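Local coordinates for protein AvrRxo1-ORF1 (PDB 4Z8T) that acts as a type III effector of a plant-pathogenic Xanthomonas, carries a polynucleotide kinase domain and is bound by its partner AvrRxo1-ORF2, at residues K38-L43 with S130-D135. Numbering follows the deposited sequence.
Sequences KLHEKL and SSFLAD
Helix 34-60 packs here against helix 123-141 of the Zeta toxin-like part of the chain, through His40 and Leu43 on the first and Phe132 and Leu133 on the second. Leu133 CD2 lies over one face of the imidazole, 4.1 Å from the centroid of the His40 ring and 28° off the ring normal, which qualifies as a CH-pi contact. The closest ring atom to Leu133 CD2 is His40 CG at 3.7 Å. The other methyl, Leu133 CD1, lies beside the CD2 corner of the imidazole and also meets Leu43 CD1 at 4.2 Å, so the forked end of this leucine bridges two residues about one helical turn apart. The segment axes approach to 11.0 Å and diverge by 49°; with His40 and Leu133 CA atoms 7.2 Å apart, side chains rather than backbones fill the interface. Segment 130-135 falls in a region consistent with the Zeta toxin family of the P-loop NTPase clan, and all four touching residues are buried. The ring of Phe132 swings out on the side away from its backbone N, which presents its edge to the imidazole: His40 ND1 lies close to the ring plane, 3.7 Å from Phe132 CE2. The planes are inclined at 56° with centroids 5.5 Å apart, an oblique aromatic pair. Trp32 meets both rings, edge-to-face with His40. The rotation of the buried imidazole is further fixed at NE2, hydrogen-bonded to Glu129 on the same helix as Phe132; the nearby carboxylate would be expected to polarise the ring. Phe107, from a loop, touches both Leu43 and Leu133.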
ATOM      1  N   LYS A  38      16.811 -48.586   5.286  1.00 25.53           N
ATOM      2  CA  LYS A  38      15.586 -49.340   5.535  1.00 25.90           C
ATOM      3  C   LYS A  38      14.409 -48.423   5.870  1.00 24.39           C
ATOM      4  O   LYS A  38      13.288 -48.663   5.420  1.00 26.31           O
ATOM      5  CB  LYS A  38      15.795 -50.352   6.664  1.00 30.67           C
ATOM      6  CG  LYS A  38      16.696 -51.529   6.312  1.00 34.06           C
ATOM      7  CD  LYS A  38      16.782 -52.490   7.501  1.00 37.82           C
ATOM      8  CE  LYS A  38      17.980 -53.439   7.408  1.00 44.10           C
ATOM      9  NZ  LYS A  38      17.812 -54.496   6.375  1.00 46.39           N
ATOM     10  N   LEU A  39      14.667 -47.395   6.673  1.00 23.12           N
ATOM     11  CA  LEU A  39      13.627 -46.425   7.028  1.00 21.42           C
ATOM     12  C   LEU A  39      13.132 -45.711   5.778  1.00 22.01           C
ATOM     13  O   LEU A  39      11.920 -45.512   5.597  1.00 21.58           O
ATOM     14  CB  LEU A  39      14.163 -45.406   8.040  1.00 22.89           C
ATOM     15  CG  LEU A  39      13.186 -44.305   8.471  1.00 23.69           C
ATOM     16  CD1 LEU A  39      11.906 -44.905   9.035  1.00 22.43           C
ATOM     17  CD2 LEU A  39      13.846 -43.373   9.488  1.00 23.01           C
ATOM     18  N   HIS A  40      14.069 -45.331   4.917  1.00 21.08           N
ATOM     19  CA  HIS A  40      13.710 -44.683   3.651  1.00 21.41           C
ATOM     20  C   HIS A  40      12.784 -45.565   2.839  1.00 24.15           C
ATOM     21  O   HIS A  40      11.778 -45.096   2.302  1.00 23.46           O
ATOM     22  CB  HIS A  40      14.955 -44.374   2.822  1.00 22.76           C
ATOM     23  CG  HIS A  40      15.828 -43.318   3.413  1.00 23.32           C
ATOM     24  ND1 HIS A  40      17.108 -43.071   2.969  1.00 26.54           N
ATOM     25  CD2 HIS A  40      15.605 -42.442   4.427  1.00 22.13           C
ATOM     26  CE1 HIS A  40      17.637 -42.088   3.675  1.00 26.67           C
ATOM     27  NE2 HIS A  40      16.746 -41.693   4.569  1.00 24.38           N
ATOM     28  N   GLU A  41      13.136 -46.843   2.725  1.00 26.05           N
ATOM     29  CA  GLU A  41      12.351 -47.769   1.924  1.00 24.66           C
ATOM     30  C   GLU A  41      10.945 -47.911   2.488  1.00 23.39           C
ATOM     31  O   GLU A  41       9.961 -47.965   1.745  1.00 25.70           O
ATOM     32  CB  GLU A  41      13.062 -49.131   1.835  1.00 27.15           C
ATOM     33  CG  GLU A  41      14.379 -49.061   1.072  1.00 32.37           C
ATOM     34  CD  GLU A  41      15.321 -50.230   1.359  1.00 37.01           C
ATOM     35  OE1 GLU A  41      14.956 -51.144   2.133  1.00 40.38           O
ATOM     36  OE2 GLU A  41      16.442 -50.224   0.806  1.00 40.67           O
ATOM     37  N   LYS A  42      10.851 -47.954   3.811  1.00 22.67           N
ATOM     38  CA  LYS A  42       9.569 -48.088   4.474  1.00 21.86           C
ATOM     39  C   LYS A  42       8.703 -46.857   4.218  1.00 23.16           C
ATOM     40  O   LYS A  42       7.530 -46.981   3.878  1.00 23.29           O
ATOM     41  CB  LYS A  42       9.748 -48.267   5.979  1.00 24.26           C
ATOM     42  CG  LYS A  42       8.430 -48.502   6.691  1.00 27.44           C
ATOM     43  CD  LYS A  42       8.572 -48.563   8.205  1.00 33.36           C
ATOM     44  CE  LYS A  42       8.723 -47.178   8.810  1.00 34.11           C
ATOM     45  NZ  LYS A  42       8.480 -47.192  10.287  1.00 37.11           N
ATOM     46  N   LEU A  43       9.282 -45.677   4.385  1.00 21.03           N
ATOM     47  CA  LEU A  43       8.510 -44.454   4.198  1.00 21.28           C
ATOM     48  C   LEU A  43       8.071 -44.269   2.747  1.00 21.80           C
ATOM     49  O   LEU A  43       6.955 -43.793   2.495  1.00 21.52           O
ATOM     50  CB  LEU A  43       9.288 -43.238   4.693  1.00 20.01           C
ATOM     51  CG  LEU A  43       9.639 -43.301   6.183  1.00 20.55           C
ATOM     52  CD1 LEU A  43      10.344 -42.025   6.596  1.00 21.33           C
ATOM     53  CD2 LEU A  43       8.410 -43.509   7.024  1.00 23.83           C
ATOM     54  N   SER A 130      14.277 -35.188   4.033  1.00 19.69           N
ATOM     55  CA  SER A 130      12.875 -35.279   3.631  1.00 21.63           C
ATOM     56  C   SER A 130      12.727 -34.825   2.182  1.00 21.94           C
ATOM     57  O   SER A 130      11.887 -35.343   1.448  1.00 21.14           O
ATOM     58  CB  SER A 130      11.972 -34.465   4.561  1.00 22.68           C
ATOM     59  OG  SER A 130      12.043 -33.084   4.280  1.00 26.25           O
ATOM     60  N   SER A 131      13.562 -33.872   1.779  1.00 21.64           N
ATOM     61  CA  SER A 131      13.527 -33.359   0.407  1.00 24.85           C
ATOM     62  C   SER A 131      14.028 -34.436  -0.548  1.00 24.69           C
ATOM     63  O   SER A 131      13.443 -34.666  -1.610  1.00 25.15           O
ATOM     64  CB  SER A 131      14.352 -32.075   0.289  1.00 26.86           C
ATOM     65  OG  SER A 131      14.278 -31.545  -1.024  1.00 37.27           O
ATOM     66  N   PHE A 132      15.096 -35.115  -0.146  1.00 25.23           N
ATOM     67  CA  PHE A 132      15.600 -36.255  -0.897  1.00 26.85           C
ATOM     68  C   PHE A 132      14.529 -37.333  -1.079  1.00 26.78           C
ATOM     69  O   PHE A 132      14.348 -37.865  -2.178  1.00 26.20           O
ATOM     70  CB  PHE A 132      16.842 -36.819  -0.207  1.00 29.05           C
ATOM     71  CG  PHE A 132      17.088 -38.263  -0.487  1.00 32.57           C
ATOM     72  CD1 PHE A 132      17.693 -38.664  -1.666  1.00 40.00           C
ATOM     73  CD2 PHE A 132      16.733 -39.228   0.445  1.00 33.49           C
ATOM     74  CE1 PHE A 132      17.923 -40.004  -1.920  1.00 41.72           C
ATOM     75  CE2 PHE A 132      16.957 -40.569   0.192  1.00 37.82           C
ATOM     76  CZ  PHE A 132      17.558 -40.954  -0.993  1.00 41.65           C
ATOM     77  N   LEU A 133      13.809 -37.657  -0.010  1.00 21.94           N
ATOM     78  CA  LEU A 133      12.740 -38.641  -0.123  1.00 22.78           C
ATOM     79  C   LEU A 133      11.615 -38.157  -1.033  1.00 22.22           C
ATOM     80  O   LEU A 133      11.055 -38.943  -1.788  1.00 22.03           O
ATOM     81  CB  LEU A 133      12.183 -39.013   1.251  1.00 24.73           C
ATOM     82  CG  LEU A 133      13.104 -39.855   2.129  1.00 25.31           C
ATOM     83  CD1 LEU A 133      12.368 -40.297   3.380  1.00 25.68           C
ATOM     84  CD2 LEU A 133      13.640 -41.073   1.365  1.00 28.22           C
ATOM     85  N   ALA A 134      11.276 -36.871  -0.956  1.00 21.90           N
ATOM     86  CA  ALA A 134      10.198 -36.347  -1.790  1.00 23.81           C
ATOM     87  C   ALA A 134      10.566 -36.448  -3.260  1.00 22.38           C
ATOM     88  O   ALA A 134       9.709 -36.722  -4.111  1.00 23.52           O
ATOM     89  CB  ALA A 134       9.876 -34.901  -1.417  1.00 25.05           C
ATOM     90  N   ASP A 135      11.843 -36.234  -3.563  1.00 25.44           N
ATOM     91  CA  ASP A 135      12.293 -36.278  -4.949  1.00 25.81           C
ATOM     92  C   ASP A 135      12.303 -37.701  -5.477  1.00 25.69           C
ATOM     93  O   ASP A 135      11.972 -37.950  -6.641  1.00 22.88           O
ATOM     94  CB  ASP A 135      13.676 -35.644  -5.079  1.00 29.18           C
ATOM     95  CG  ASP A 135      13.647 -34.156  -4.864  1.00 34.98           C
ATOM     96  OD1 ASP A 135      12.562 -33.555  -5.015  1.00 35.04           O
ATOM     97  OD2 ASP A 135      14.712 -33.581  -4.552  1.00 41.17           O
TER